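Local coordinates for protein Cif-like 1 (Burkholderia cenocepacia, PDB 7JQY) that probably hydrolyses epoxides, as a Cif-like enzyme of the alpha/beta hydrolase fold that assembles as an octamer, at residues 254-260 against 278-284. The protein carries 1 engineered substitution. Numbering follows the deposited sequence.
Sequences AGDKSNG and VAPNTGH
Parallel strands 250-255 and 274-279 end side by side in touching loops. Ala254 O accepts a hydrogen bond from Ala279 N (2.8 Å). Gly255 pairs with Ala279 (CA-CA 4.5 Å); its CA lies 3.3 Å from Thr282 O, where a CB would clash, and a water bridges Gly255 N to Gly283 O. A type I turn, Gly255 to Ser258, follows. Asp256 N completes the strand pairing on Ala279 O (2.9 Å), while its p-rotamer carboxylate grips the returning loop by hydrogen bonds from Asn281 N to OD2 and Thr282 N to OD1, both 3.0 Å. Helix 262-268 links the strands in a beta-alpha-beta unit at the sheet edge; the loop after its last strand is where alpha/beta hydrolases carry their catalytic histidine, a position His284 fits, near the probable nucleophile elbow, whose serine is engineered. Lys257 N donates to Thr282 O (3.0 Å). Ser258 OG (chi1 t) and His284 ND1 share a hydrogen bond (3.1 Å). Asn259 ND2 hydrogen-bonds Asp147 O. Gly260 C packs 3.6 Å from Val278 CG2.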
loop_
_atom_site.group_PDB
_atom_site.type_symbol
_atom_site.label_atom_id
_atom_site.label_comp_id
_atom_site.label_asym_id
_atom_site.label_seq_id
_atom_site.Cartn_x
_atom_site.Cartn_y
_atom_site.Cartn_z
ATOM N N ALA B 254 11.178 39.985 -9.996
ATOM C CA ALA B 254 10.259 39.173 -9.205
ATOM C C ALA B 254 8.828 39.578 -9.530
ATOM O O ALA B 254 8.579 40.640 -10.106
ATOM C CB ALA B 254 10.535 39.304 -7.703
ATOM N N GLY B 255 7.888 38.696 -9.193
ATOM C CA GLY B 255 6.489 38.980 -9.455
ATOM C C GLY B 255 5.872 39.857 -8.379
ATOM O O GLY B 255 6.236 39.793 -7.205
ATOM N N ASP B 256 4.896 40.677 -8.783
ATOM C CA ASP B 256 4.275 41.583 -7.825
ATOM C C ASP B 256 3.440 40.842 -6.793
ATOM O O ASP B 256 3.154 41.402 -5.730
ATOM C CB ASP B 256 3.405 42.631 -8.533
ATOM C CG ASP B 256 2.252 42.018 -9.309
ATOM O OD1 ASP B 256 2.227 40.780 -9.480
ATOM O OD2 ASP B 256 1.356 42.779 -9.735
ATOM N N LYS B 257 3.025 39.609 -7.081
ATOM C CA LYS B 257 2.225 38.847 -6.133
ATOM C C LYS B 257 3.067 37.963 -5.233
ATOM O O LYS B 257 2.508 37.219 -4.421
ATOM C CB LYS B 257 1.195 37.989 -6.873
ATOM C CG LYS B 257 0.286 38.757 -7.798
ATOM C CD LYS B 257 -0.661 39.651 -7.011
ATOM C CE LYS B 257 -1.708 40.270 -7.919
ATOM N NZ LYS B 257 -2.455 41.355 -7.241
ATOM N N SER B 258 4.392 38.080 -5.304
ATOM C CA SER B 258 5.253 37.318 -4.413
ATOM C C SER B 258 6.285 38.268 -3.805
ATOM O O SER B 258 5.904 39.179 -3.055
ATOM C CB SER B 258 5.870 36.147 -5.207
ATOM O OG SER B 258 6.949 35.508 -4.552
ATOM N N ASN B 259 7.572 38.137 -4.148
ATOM C CA ASN B 259 8.564 38.978 -3.472
ATOM C C ASN B 259 8.644 40.386 -4.059
ATOM O O ASN B 259 9.025 41.322 -3.352
ATOM C CB ASN B 259 9.949 38.332 -3.527
ATOM C CG ASN B 259 10.154 37.325 -2.417
ATOM O OD1 ASN B 259 9.576 37.458 -1.336
ATOM N ND2 ASN B 259 10.960 36.296 -2.681
ATOM N N GLY B 260 8.313 40.543 -5.340
ATOM C CA GLY B 260 8.211 41.866 -5.932
ATOM C C GLY B 260 9.487 42.672 -5.794
ATOM O O GLY B 260 10.585 42.239 -6.184
ATOM N N VAL B 278 9.538 44.742 -11.669
ATOM C CA VAL B 278 8.592 43.850 -11.017
ATOM C C VAL B 278 7.585 43.403 -12.060
ATOM O O VAL B 278 6.980 44.242 -12.739
ATOM C CB VAL B 278 7.877 44.528 -9.833
ATOM C CG1 VAL B 278 6.667 43.711 -9.429
ATOM C CG2 VAL B 278 8.827 44.714 -8.659
ATOM N N ALA B 279 7.409 42.089 -12.187
ATOM C CA ALA B 279 6.509 41.548 -13.196
ATOM C C ALA B 279 5.066 41.729 -12.746
ATOM O O ALA B 279 4.712 41.308 -11.637
ATOM C CB ALA B 279 6.799 40.065 -13.443
ATOM N N PRO B 280 4.201 42.311 -13.578
ATOM C CA PRO B 280 2.812 42.526 -13.160
ATOM C C PRO B 280 2.025 41.225 -13.181
ATOM O O PRO B 280 2.264 40.348 -14.015
ATOM C CB PRO B 280 2.266 43.520 -14.195
ATOM C CG PRO B 280 3.279 43.600 -15.296
ATOM C CD PRO B 280 4.426 42.683 -14.985
ATOM N N ASN B 281 1.115 41.102 -12.211
ATOM C CA ASN B 281 0.207 39.960 -12.064
ATOM C C ASN B 281 0.939 38.623 -12.193
ATOM O O ASN B 281 0.485 37.704 -12.876
ATOM C CB ASN B 281 -0.934 40.052 -13.075
ATOM C CG ASN B 281 -1.901 41.191 -12.763
ATOM O OD1 ASN B 281 -2.138 42.058 -13.600
ATOM N ND2 ASN B 281 -2.461 41.187 -11.557
ATOM N N THR B 282 2.046 38.491 -11.459
ATOM C CA THR B 282 2.930 37.334 -11.561
ATOM C C THR B 282 3.275 36.837 -10.170
ATOM O O THR B 282 3.494 37.634 -9.252
ATOM C CB THR B 282 4.220 37.683 -12.311
ATOM O OG1 THR B 282 3.901 38.139 -13.632
ATOM C CG2 THR B 282 5.147 36.473 -12.406
ATOM N N GLY B 283 3.284 35.515 -10.006
ATOM C CA GLY B 283 3.629 34.965 -8.713
ATOM C C GLY B 283 5.102 34.669 -8.550
ATOM O O GLY B 283 5.958 35.356 -9.110
ATOM N N HIS B 284 5.392 33.569 -7.859
ATOM C CA HIS B 284 6.741 33.224 -7.443
ATOM C C HIS B 284 7.573 32.608 -8.560
ATOM O O HIS B 284 8.805 32.654 -8.481
ATOM C CB HIS B 284 6.661 32.259 -6.259
ATOM C CG HIS B 284 7.970 31.994 -5.586
ATOM N ND1 HIS B 284 8.600 32.924 -4.785
ATOM C CD2 HIS B 284 8.756 30.891 -5.572
ATOM C CE1 HIS B 284 9.722 32.407 -4.312
ATOM N NE2 HIS B 284 9.843 31.177 -4.780
HETATM O O HOH W 1 8.434 36.117 -8.551
HETATM O O HOH W 2 -4.325 41.715 -9.693
#